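Local coordinates for ABC transporter sugar binding protein (Xanthomonas axonopodis pv. citri, PDB 3UOR), which probably binds maltose or related sugars in the periplasm as the substrate-binding protein of an ABC transporter, at residues 72-77 / 82-87; 65-70 / 91-96. One frame throughout, in Å; residues are numbered along the deposited sequence.

Contact 1 (72-77 / 82-87)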
loop_
_atom_site.group_PDB
_atom_site.type_symbol
_atom_site.label_atom_id
_atom_site.label_comp_id
_atom_site.label_asym_id
_atom_site.label_seq_id
_atom_site.Cartn_x
_atom_site.Cartn_y
_atom_site.Cartn_z
ATOM N N GLU A 72 19.275 4.150 3.170
ATOM C CA GLU A 72 20.642 4.428 3.592
ATOM C C GLU A 72 21.098 5.775 3.079
ATOM O O GLU A 72 21.692 6.562 3.818
ATOM C CB GLU A 72 21.607 3.365 3.078
ATOM C CG GLU A 72 21.747 2.154 3.969
ATOM C CD GLU A 72 22.875 1.246 3.515
ATOM O OE1 GLU A 72 24.000 1.756 3.310
ATOM O OE2 GLU A 72 22.633 0.028 3.361
ATOM N N LYS A 73 20.850 6.038 1.802
ATOM C CA LYS A 73 21.319 7.287 1.223
ATOM C C LYS A 73 20.764 8.482 2.007
ATOM O O LYS A 73 21.432 9.507 2.151
ATOM C CB LYS A 73 20.965 7.375 -0.264
ATOM C CG LYS A 73 21.424 8.673 -0.917
ATOM C CD LYS A 73 21.572 8.548 -2.424
ATOM C CE LYS A 73 22.458 9.667 -2.965
ATOM N NZ LYS A 73 22.788 9.512 -4.411
ATOM N N LEU A 74 19.551 8.327 2.534
ATOM C CA LEU A 74 18.866 9.405 3.243
ATOM C C LEU A 74 19.407 9.600 4.648
ATOM O O LEU A 74 19.777 10.711 5.017
ATOM C CB LEU A 74 17.363 9.154 3.288
ATOM C CG LEU A 74 16.600 9.578 2.029
ATOM C CD1 LEU A 74 15.185 9.013 2.048
ATOM C CD2 LEU A 74 16.587 11.100 1.871
ATOM N N LEU A 75 19.441 8.530 5.437
ATOM C CA LEU A 75 20.083 8.580 6.744
ATOM C C LEU A 75 21.495 9.139 6.595
ATOM O O LEU A 75 21.938 9.967 7.390
ATOM C CB LEU A 75 20.135 7.190 7.378
ATOM C CG LEU A 75 18.794 6.598 7.800
ATOM C CD1 LEU A 75 19.015 5.273 8.510
ATOM C CD2 LEU A 75 18.051 7.574 8.698
ATOM N N THR A 76 22.184 8.687 5.553
ATOM C CA THR A 76 23.533 9.149 5.251
ATOM C C THR A 76 23.576 10.633 4.893
ATOM O O THR A 76 24.344 11.397 5.480
ATOM C CB THR A 76 24.159 8.321 4.110
ATOM O OG1 THR A 76 24.543 7.031 4.611
ATOM C CG2 THR A 76 25.377 9.038 3.532
ATOM N N ALA A 77 22.758 11.037 3.924
ATOM C CA ALA A 77 22.689 12.440 3.531
ATOM C C ALA A 77 22.296 13.310 4.719
ATOM O O ALA A 77 22.754 14.446 4.844
ATOM C CB ALA A 77 21.711 12.629 2.387
ATOM N N GLY A 82 23.279 16.798 3.671
ATOM C CA GLY A 82 23.114 16.867 2.227
ATOM C C GLY A 82 21.788 16.344 1.713
ATOM O O GLY A 82 21.724 15.748 0.633
ATOM N N LEU A 83 20.729 16.568 2.486
ATOM C CA LEU A 83 19.379 16.164 2.101
ATOM C C LEU A 83 18.843 17.027 0.963
ATOM O O LEU A 83 19.148 18.212 0.879
ATOM C CB LEU A 83 18.426 16.271 3.293
ATOM C CG LEU A 83 18.697 15.389 4.506
ATOM C CD1 LEU A 83 17.653 15.658 5.581
ATOM C CD2 LEU A 83 18.708 13.915 4.100
ATOM N N PRO A 84 18.024 16.435 0.089
ATOM C CA PRO A 84 17.417 17.222 -0.985
ATOM C C PRO A 84 16.344 18.128 -0.403
ATOM O O PRO A 84 16.060 18.043 0.790
ATOM C CB PRO A 84 16.784 16.156 -1.869
ATOM C CG PRO A 84 16.456 15.050 -0.919
ATOM C CD PRO A 84 17.538 15.044 0.111
ATOM N N ASP A 85 15.758 18.986 -1.229
ATOM C CA ASP A 85 14.672 19.853 -0.780
ATOM C C ASP A 85 13.370 19.087 -0.719
ATOM O O ASP A 85 12.673 19.102 0.294
ATOM C CB ASP A 85 14.513 21.032 -1.735
ATOM C CG ASP A 85 15.818 21.769 -1.955
ATOM O OD1 ASP A 85 16.369 21.696 -3.076
ATOM O OD2 ASP A 85 16.302 22.389 -0.991
ATOM N N VAL A 86 13.042 18.424 -1.819
ATOM C CA VAL A 86 11.831 17.633 -1.880
ATOM C C VAL A 86 12.190 16.156 -2.041
ATOM O O VAL A 86 13.180 15.803 -2.689
ATOM C CB VAL A 86 10.922 18.119 -3.010
ATOM C CG1 VAL A 86 9.662 17.251 -3.103
ATOM C CG2 VAL A 86 10.565 19.576 -2.774
ATOM N N CYS A 87 11.399 15.293 -1.422
ATOM C CA CYS A 87 11.715 13.876 -1.445
ATOM C C CYS A 87 10.463 13.012 -1.417
ATOM O O CYS A 87 9.521 13.268 -0.654
ATOM C CB CYS A 87 12.619 13.521 -0.263
ATOM S SG CYS A 87 13.304 11.851 -0.325
#

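Contact 2 (65-70 / 91-96)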
loop_
_atom_site.group_PDB
_atom_site.type_symbol
_atom_site.label_atom_id
_atom_site.label_comp_id
_atom_site.label_asym_id
_atom_site.label_seq_id
_atom_site.Cartn_x
_atom_site.Cartn_y
_atom_site.Cartn_z
ATOM N N ILE A 65 16.815 7.558 -7.220
ATOM C CA ILE A 65 17.494 6.702 -6.262
ATOM C C ILE A 65 16.789 5.368 -6.195
ATOM O O ILE A 65 15.574 5.323 -6.087
ATOM C CB ILE A 65 17.478 7.328 -4.881
ATOM C CG1 ILE A 65 17.954 8.771 -4.989
ATOM C CG2 ILE A 65 18.334 6.516 -3.927
ATOM C CD1 ILE A 65 18.022 9.460 -3.697
ATOM N N PRO A 66 17.551 4.270 -6.275
ATOM C CA PRO A 66 16.955 2.936 -6.164
ATOM C C PRO A 66 16.411 2.723 -4.759
ATOM O O PRO A 66 17.070 3.079 -3.783
ATOM C CB PRO A 66 18.141 2.005 -6.427
ATOM C CG PRO A 66 19.125 2.844 -7.187
ATOM C CD PRO A 66 18.985 4.209 -6.601
ATOM N N MET A 67 15.218 2.161 -4.656
ATOM C CA MET A 67 14.568 2.016 -3.361
ATOM C C MET A 67 15.446 1.255 -2.361
ATOM O O MET A 67 15.536 1.622 -1.186
ATOM C CB MET A 67 13.215 1.328 -3.526
ATOM C CG MET A 67 12.271 1.500 -2.342
ATOM S SD MET A 67 11.218 2.952 -2.481
ATOM C CE MET A 67 12.141 4.145 -1.525
ATOM N N THR A 68 16.102 0.200 -2.833
ATOM C CA THR A 68 16.913 -0.639 -1.960
ATOM C C THR A 68 18.073 0.120 -1.318
ATOM O O THR A 68 18.658 -0.350 -0.343
ATOM C CB THR A 68 17.458 -1.867 -2.712
ATOM O OG1 THR A 68 18.235 -1.433 -3.836
ATOM C CG2 THR A 68 16.311 -2.731 -3.196
ATOM N N ALA A 69 18.404 1.285 -1.867
ATOM C CA ALA A 69 19.500 2.102 -1.349
ATOM C C ALA A 69 19.005 3.429 -0.796
ATOM O O ALA A 69 19.777 4.212 -0.243
ATOM C CB ALA A 69 20.509 2.354 -2.437
ATOM N N ALA A 70 17.714 3.683 -0.954
ATOM C CA ALA A 70 17.150 4.979 -0.619
ATOM C C ALA A 70 17.220 5.276 0.872
ATOM O O ALA A 70 17.585 6.381 1.271
ATOM C CB ALA A 70 15.730 5.061 -1.102
ATOM N N ASN A 91 5.346 5.765 2.681
ATOM C CA ASN A 91 4.662 6.359 3.816
ATOM C C ASN A 91 4.846 5.647 5.166
ATOM O O ASN A 91 4.423 6.164 6.187
ATOM C CB ASN A 91 3.206 6.723 3.489
ATOM C CG ASN A 91 2.406 5.545 3.084
ATOM O OD1 ASN A 91 2.802 4.418 3.360
ATOM N ND2 ASN A 91 1.269 5.779 2.413
ATOM N N THR A 92 5.493 4.482 5.186
ATOM C CA THR A 92 5.806 3.847 6.467
ATOM C C THR A 92 7.155 4.352 6.994
ATOM O O THR A 92 7.518 4.102 8.140
ATOM C CB THR A 92 5.790 2.290 6.410
ATOM O OG1 THR A 92 6.656 1.839 5.380
ATOM C CG2 THR A 92 4.393 1.770 6.131
ATOM N N TRP A 93 7.877 5.080 6.149
ATOM C CA TRP A 93 9.124 5.725 6.541
ATOM C C TRP A 93 8.908 7.049 7.269
ATOM O O TRP A 93 9.803 7.524 7.947
ATOM C CB TRP A 93 10.004 5.981 5.317
ATOM C CG TRP A 93 10.499 4.745 4.671
ATOM C CD1 TRP A 93 10.160 3.464 4.991
ATOM C CD2 TRP A 93 11.427 4.656 3.586
ATOM N NE1 TRP A 93 10.818 2.584 4.171
ATOM C CE2 TRP A 93 11.604 3.291 3.302
ATOM C CE3 TRP A 93 12.125 5.596 2.831
ATOM C CZ2 TRP A 93 12.446 2.847 2.298
ATOM C CZ3 TRP A 93 12.958 5.155 1.838
ATOM C CH2 TRP A 93 13.118 3.791 1.581
ATOM N N LEU A 94 7.739 7.660 7.115
ATOM C CA LEU A 94 7.483 8.979 7.718
ATOM C C LEU A 94 7.761 9.046 9.220
ATOM O O LEU A 94 8.420 9.980 9.674
ATOM C CB LEU A 94 6.044 9.424 7.463
ATOM C CG LEU A 94 5.793 10.597 6.532
ATOM C CD1 LEU A 94 6.516 10.390 5.223
ATOM C CD2 LEU A 94 4.307 10.735 6.306
ATOM N N PRO A 95 7.236 8.079 10.003
ATOM C CA PRO A 95 7.393 8.191 11.456
ATOM C C PRO A 95 8.857 8.281 11.848
ATOM O O PRO A 95 9.206 9.032 12.748
ATOM C CB PRO A 95 6.777 6.893 11.970
ATOM C CG PRO A 95 5.744 6.566 10.970
ATOM C CD PRO A 95 6.374 6.937 9.648
ATOM N N GLU A 96 9.711 7.543 11.157
ATOM C CA GLU A 96 11.131 7.594 11.444
ATOM C C GLU A 96 11.734 8.959 11.135
ATOM O O GLU A 96 12.398 9.553 11.988
ATOM C CB GLU A 96 11.894 6.504 10.693
ATOM C CG GLU A 96 13.398 6.557 10.972
ATOM C CD GLU A 96 14.143 5.357 10.422
ATOM O OE1 GLU A 96 13.490 4.470 9.826
ATOM O OE2 GLU A 96 15.380 5.298 10.590
#

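Contact 1 (72-77 / 82-87)
A77 and L83 meet where the chain leaves helix 67-79 and turns back into strand 86-90. The CD2 methyl of L83 comes to 3.7 Å from the CB of A77, and the same methyl lies 3.5 Å from the O of L74, one turn earlier, so one branch of L83 fills the notch between two residues of the helix. One backbone bond fastens the turn: the N of G82 reaches the O of A77 at 2.7 Å. The bond is nearly straight, 176° at the hydrogen. Further down, L74 and L83 cross at about a right angle, their CD2 atoms 4.2 Å apart. CG of L74 sits beside its backbone N (chi1 -83°), and from there the end of the side chain bends toward the strand. Its CD2 meets the SG of C87 at 4.0 Å, and its CD1 lies only slightly farther from the same sulfur. C87 has its SG anti to the backbone N (chi1 -171°), which holds the sulfur out to the helix. The ring of P84 touches more loosely, CD to the CD2 of L74. In the next shell, F308 packs on L74, L83, P84 and C87, while W35 of strand 30-36 lies against L74, A77 and P84. Beyond it, the carboxylate of D85 is hydrogen-bonded through OD1 to the N of R33 and through OD2 to the OG of S311, linking the loop to strand 30-36 and to S311. Strand 86-90 runs parallel to strand 30-36, as does strand 58-64; helix 67-79 with its tight return is therefore part of a right-handed beta-alpha-beta crossover, the building unit of the alpha/beta lobes of periplasmic sugar-binding proteins.

Contact 2 (65-70 / 91-96)
A70 and W93 mark the nearest approach of the two backbones, yet their CA atoms are still 10.8 Å apart, so the gap is bridged by side chains alone. Segment 65-70 is the end of a loop passing into the first turn of helix 67-79, with backbone bonds from the N of A69 to the O of P66 and from the N of A70 to the O of M67. Segment 91-96 leads from strand 86-90 into helix 94-99. The indole of W93 spans most of the distance, with its six-membered ring foremost. The ring reaches A70 edge-on: the CB of A70 lies in the ring plane, 4.0 Å from CH2 and equally far from CZ3. M67 and W93 extend toward each other from opposite directions, the M67 chain bent at chi2 (90°) and chi3 (-96°) so that the terminal methyl curls back to the ring. The CE of M67 is 3.3 Å from the CH2 of W93, a close approach, and 3.6 Å from its CZ3. The SD of M67 lies 5.3 Å from the centre of the six-membered ring and 40° off its normal, an oblique Met-aromatic contact. Both segments follow strands of the parallel part of the sheet, where each strand feeds a helix, as expected for an alpha/beta lobe of a solute-binding protein. H71 adds an edge-to-face ring contact to W93, and its NE2 is hydrogen-bonded to the OE1 of E96. At the pyrrole end, NE1 of W93 makes a weak hydrogen bond to the OE1 of E378.

From the N terminus the chain runs through strands 30-36 and 58-64 and enters helix 67-79, whose first turn supplies one side of contact 2. The rest of this helix passes into contact 1, which closes the short connection 78-81 before the chain enters strand 86-90. That strand carries the chain to 91-96, where contact 2 closes the wider loop; contact 1 is therefore nested inside it. Their centres are 10 Å apart, and they touch through K73 on I65 and L75 on E96. Together they tie helix 67-79 to the strand after it at one end and to the approach to helix 94-99 at the other.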